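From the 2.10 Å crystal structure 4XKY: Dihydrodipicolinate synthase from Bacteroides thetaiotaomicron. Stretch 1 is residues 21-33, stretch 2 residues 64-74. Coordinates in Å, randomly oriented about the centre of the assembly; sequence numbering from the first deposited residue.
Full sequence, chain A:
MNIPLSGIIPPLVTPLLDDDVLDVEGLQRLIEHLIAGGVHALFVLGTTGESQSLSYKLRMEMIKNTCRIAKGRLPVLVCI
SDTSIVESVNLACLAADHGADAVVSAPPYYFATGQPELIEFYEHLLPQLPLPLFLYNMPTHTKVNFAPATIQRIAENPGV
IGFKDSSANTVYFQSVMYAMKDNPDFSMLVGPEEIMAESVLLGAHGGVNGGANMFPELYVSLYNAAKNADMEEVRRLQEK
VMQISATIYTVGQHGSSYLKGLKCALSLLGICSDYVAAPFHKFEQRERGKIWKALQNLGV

Stretch 1 21-33: VLDVEGLQRLIEH
Stretch 2 64-74: KNTCRIAKGRL

How are the two backbones laid out? Stretch 1 opens as a strand, Val 21 and Leu 22, passes Asp 23 and runs as a helix from Val 24 through His 33 and beyond. Stretch 2 enters already helical, stays so from Lys 64 to Ala 70, then leaves through Lys 71 (phi/psi 53/45) and Gly 72 (67/-2) in a type I' turn from Ala 70 to Arg 73. The helices run in broadly the same direction, crossing at -48° with axes 10.1 Å apart at closest approach. Their register is set by CA-CA distances of 7.4 Å for Val 24 to Asn 65, 7.6 Å for Leu 27 to Thr 66, 6.4 Å for Gln 28 to Ile 69 and 7.0 Å for Ile 31 to Ala 70. At the start of the first helix Asp 23 (chi1 t) is the N-cap: its OD1 accepts from Gly 26 N at 3.0 Å, satisfying an amide that has no helical carbonyl before it.

Which side chains fill the space between the helices? Ile 69, chi1 m and chi2 t, points toward stretch 1 and has the largest area covered by the other stretch. Its CD1 lies 3.9 Å from Leu 27 CD2 and a tight 3.2 Å from Gln 28 CG, while its CG2 is 4.1 Å from Ile 31 CG2. Leu 27, chi1 t and chi2 p, also points across, so that the same CD2 sits 3.7 Å from Asn 65 CB and 4.0 Å from Thr 66 OG1. One turn later Ile 31 repeats the m, t conformation of Ile 69, bringing its CD1 to 3.9 Å from Thr 66 CG2 (chi1 m). The contacts among Leu 27, Ile 31 and Ile 69 are apolar and gain by excluding water.

What happens around Asn 65 and Arg 68? Asn 65 points toward stretch 1 with chi1 m and chi2 -87°. Its ND2 is 3.6 Å from Leu 22 CD2, on a leucine with chi1 t and chi2 p, and bonds elsewhere in the structure. Its OD1 accepts from Arg 68 NH2 at 2.8 Å and nearly straight, 174°. Arg 68 starts sideways but reaches nearer through t, t, p and a chi4 of 77°, folding its guanidinium back to that acceptor. The same NH2 comes 3.7 Å from Val 24 CG1, which lies near the guanidinium plane at its edge; Val 24 has chi1 t.

How is the far end of the contact fastened? Glu 32 leaves its helix sideways, but chi1 and chi2, both m, with chi3 -28° carry its carboxylate nearer stretch 2. The CA-to-CB bond of Arg 73 points toward stretch 1, and the side chain extends with chi1 m, chi2 t, chi3 m and chi4 172°. The result is a two-pronged salt bridge: Arg 73 NH1 donates to Glu 32 OE1 at 2.9 Å, and Arg 73 NH2 to Glu 32 OE2 at 2.8 Å. The Arg 73 guanidinium also bonds to the end of its own helix, NE donating to Ala 70 O at 3.0 Å and NH2 to Ile 69 O at 2.9 Å, so charge pairing and carbonyl bonds together hold it in place.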

# COMPACT_ATOMS: atom_id res chain seq x y z
N VAL A 21 -28.64 3.44 18.99
CA VAL A 21 -29.58 4.36 19.68
C VAL A 21 -28.87 5.68 19.86
O VAL A 21 -27.80 5.73 20.45
CB VAL A 21 -30.00 3.87 21.10
CG1 VAL A 21 -30.95 4.88 21.80
CG2 VAL A 21 -30.67 2.52 21.03
N LEU A 22 -29.49 6.74 19.36
CA LEU A 22 -28.92 8.08 19.42
C LEU A 22 -29.11 8.69 20.82
O LEU A 22 -30.18 8.61 21.39
CB LEU A 22 -29.62 8.97 18.37
CG LEU A 22 -29.05 10.39 18.12
CD1 LEU A 22 -27.70 10.34 17.41
CD2 LEU A 22 -30.03 11.24 17.32
N ASP A 23 -28.05 9.32 21.34
CA ASP A 23 -28.10 10.10 22.60
C ASP A 23 -28.56 11.53 22.31
O ASP A 23 -27.74 12.44 22.10
CB ASP A 23 -26.73 10.13 23.27
CG ASP A 23 -26.68 11.04 24.52
OD1 ASP A 23 -27.73 11.37 25.11
OD2 ASP A 23 -25.57 11.44 24.89
N VAL A 24 -29.86 11.72 22.30
CA VAL A 24 -30.42 13.02 21.89
C VAL A 24 -30.08 14.13 22.87
O VAL A 24 -29.75 15.22 22.47
CB VAL A 24 -31.94 12.96 21.69
CG1 VAL A 24 -32.46 14.34 21.32
CG2 VAL A 24 -32.28 11.96 20.58
N GLU A 25 -30.14 13.84 24.16
CA GLU A 25 -29.86 14.85 25.15
C GLU A 25 -28.41 15.28 25.10
O GLU A 25 -28.12 16.46 25.22
CB GLU A 25 -30.23 14.35 26.54
CG GLU A 25 -31.73 14.11 26.65
CD GLU A 25 -32.33 14.52 27.98
OE1 GLU A 25 -32.87 13.63 28.67
OE2 GLU A 25 -32.27 15.73 28.33
N GLY A 26 -27.50 14.32 24.94
CA GLY A 26 -26.08 14.63 24.74
C GLY A 26 -25.85 15.46 23.50
O GLY A 26 -25.10 16.41 23.53
N LEU A 27 -26.51 15.10 22.41
CA LEU A 27 -26.38 15.85 21.16
C LEU A 27 -26.82 17.32 21.31
O LEU A 27 -26.15 18.21 20.81
CB LEU A 27 -27.20 15.18 20.08
CG LEU A 27 -27.24 15.92 18.76
CD1 LEU A 27 -25.88 15.99 18.12
CD2 LEU A 27 -28.19 15.18 17.87
N GLN A 28 -27.92 17.55 22.00
CA GLN A 28 -28.35 18.92 22.33
C GLN A 28 -27.29 19.65 23.14
O GLN A 28 -26.92 20.76 22.78
CB GLN A 28 -29.67 18.92 23.08
CG GLN A 28 -30.80 18.45 22.18
CD GLN A 28 -32.12 18.19 22.89
OE1 GLN A 28 -32.24 18.33 24.11
NE2 GLN A 28 -33.14 17.83 22.10
N ARG A 29 -26.78 19.02 24.19
CA ARG A 29 -25.72 19.67 24.97
C ARG A 29 -24.51 19.95 24.09
O ARG A 29 -23.91 21.01 24.20
CB ARG A 29 -25.30 18.87 26.21
CG ARG A 29 -26.22 19.02 27.41
CD ARG A 29 -25.64 18.32 28.63
NE ARG A 29 -25.60 16.87 28.42
CZ ARG A 29 -26.60 16.03 28.68
NH1 ARG A 29 -27.74 16.47 29.22
NH2 ARG A 29 -26.44 14.74 28.45
N LEU A 30 -24.14 18.99 23.23
CA LEU A 30 -22.97 19.16 22.36
C LEU A 30 -23.15 20.35 21.45
O LEU A 30 -22.26 21.19 21.34
CB LEU A 30 -22.71 17.89 21.54
CG LEU A 30 -21.57 17.89 20.51
CD1 LEU A 30 -20.21 18.11 21.14
CD2 LEU A 30 -21.57 16.59 19.71
N ILE A 31 -24.31 20.43 20.79
CA ILE A 31 -24.56 21.51 19.85
C ILE A 31 -24.65 22.89 20.51
O ILE A 31 -24.14 23.87 19.96
CB ILE A 31 -25.79 21.23 18.96
CG1 ILE A 31 -25.48 20.06 18.01
CG2 ILE A 31 -26.18 22.47 18.16
CD1 ILE A 31 -26.72 19.46 17.38
N GLU A 32 -25.29 23.00 21.67
CA GLU A 32 -25.30 24.25 22.41
C GLU A 32 -23.87 24.64 22.77
O GLU A 32 -23.48 25.78 22.64
CB GLU A 32 -26.17 24.17 23.68
CG GLU A 32 -27.68 23.99 23.45
CD GLU A 32 -28.30 25.06 22.56
OE1 GLU A 32 -27.77 26.19 22.55
OE2 GLU A 32 -29.30 24.78 21.86
N HIS A 33 -23.07 23.67 23.22
CA HIS A 33 -21.68 23.91 23.62
C HIS A 33 -20.85 24.44 22.43
O HIS A 33 -20.05 25.36 22.58
CB HIS A 33 -21.14 22.58 24.17
CG HIS A 33 -19.66 22.51 24.38
ND1 HIS A 33 -19.01 23.18 25.40
CD2 HIS A 33 -18.72 21.73 23.79
CE1 HIS A 33 -17.73 22.86 25.39
NE2 HIS A 33 -17.53 21.98 24.42
N LYS A 64 -31.59 14.55 11.18
CA LYS A 64 -32.84 15.18 11.59
C LYS A 64 -32.68 15.91 12.92
O LYS A 64 -32.97 17.09 13.00
CB LYS A 64 -33.97 14.16 11.74
CG LYS A 64 -34.42 13.44 10.46
CD LYS A 64 -35.78 12.76 10.70
CE LYS A 64 -35.97 11.43 9.99
NZ LYS A 64 -35.29 10.30 10.70
N ASN A 65 -32.22 15.22 13.96
CA ASN A 65 -32.01 15.91 15.24
C ASN A 65 -31.03 17.08 15.17
O ASN A 65 -31.25 18.10 15.81
CB ASN A 65 -31.57 14.94 16.34
CG ASN A 65 -32.71 14.13 16.87
OD1 ASN A 65 -33.43 14.55 17.79
ND2 ASN A 65 -32.94 12.98 16.26
N THR A 66 -29.93 16.94 14.41
CA THR A 66 -28.96 18.04 14.33
C THR A 66 -29.62 19.31 13.71
O THR A 66 -29.45 20.43 14.20
CB THR A 66 -27.69 17.64 13.58
OG1 THR A 66 -27.01 16.59 14.29
CG2 THR A 66 -26.76 18.83 13.51
N CYS A 67 -30.38 19.14 12.63
CA CYS A 67 -31.04 20.29 12.00
C CYS A 67 -32.11 20.86 12.93
O CYS A 67 -32.18 22.06 13.08
CB CYS A 67 -31.66 19.92 10.67
SG CYS A 67 -30.51 19.38 9.40
N ARG A 68 -32.89 20.00 13.59
CA ARG A 68 -33.91 20.46 14.54
C ARG A 68 -33.28 21.31 15.63
O ARG A 68 -33.75 22.43 15.92
CB ARG A 68 -34.64 19.28 15.20
CG ARG A 68 -35.63 19.70 16.29
CD ARG A 68 -36.35 18.55 16.99
NE ARG A 68 -35.41 17.62 17.59
CZ ARG A 68 -34.75 17.83 18.73
NH1 ARG A 68 -34.91 18.93 19.45
NH2 ARG A 68 -33.90 16.90 19.15
N ILE A 69 -32.22 20.79 16.23
CA ILE A 69 -31.61 21.43 17.41
C ILE A 69 -30.89 22.72 17.03
O ILE A 69 -30.96 23.69 17.77
CB ILE A 69 -30.63 20.48 18.14
CG1 ILE A 69 -31.38 19.25 18.66
CG2 ILE A 69 -29.92 21.21 19.28
CD1 ILE A 69 -30.47 18.10 19.03
N ALA A 70 -30.20 22.73 15.91
CA ALA A 70 -29.49 23.93 15.49
C ALA A 70 -30.43 25.09 15.20
O ALA A 70 -30.03 26.23 15.36
CB ALA A 70 -28.65 23.65 14.27
N LYS A 71 -31.65 24.79 14.74
CA LYS A 71 -32.70 25.81 14.56
C LYS A 71 -32.20 26.96 13.70
O LYS A 71 -32.35 28.10 14.07
CB LYS A 71 -33.09 26.43 15.91
CG LYS A 71 -34.29 25.87 16.63
CD LYS A 71 -34.53 26.64 17.94
CE LYS A 71 -33.59 26.27 19.09
NZ LYS A 71 -33.18 24.82 19.20
N GLY A 72 -31.54 26.68 12.59
CA GLY A 72 -31.05 27.74 11.69
C GLY A 72 -29.95 28.68 12.20
O GLY A 72 -29.48 29.53 11.45
N ARG A 73 -29.52 28.53 13.46
CA ARG A 73 -28.49 29.42 14.03
C ARG A 73 -27.11 29.34 13.37
O ARG A 73 -26.30 30.25 13.54
CB ARG A 73 -28.32 29.15 15.52
CG ARG A 73 -29.54 29.51 16.35
CD ARG A 73 -29.36 29.05 17.79
NE ARG A 73 -29.56 27.61 17.99
CZ ARG A 73 -29.30 26.96 19.13
NH1 ARG A 73 -28.84 27.60 20.20
NH2 ARG A 73 -29.52 25.67 19.23
N LEU A 74 -26.86 28.25 12.65
CA LEU A 74 -25.55 27.94 12.08
C LEU A 74 -25.72 27.04 10.85
O LEU A 74 -26.56 26.18 10.88
CB LEU A 74 -24.78 27.12 13.12
CG LEU A 74 -23.32 27.43 13.38
CD1 LEU A 74 -23.16 28.93 13.48
CD2 LEU A 74 -22.88 26.77 14.67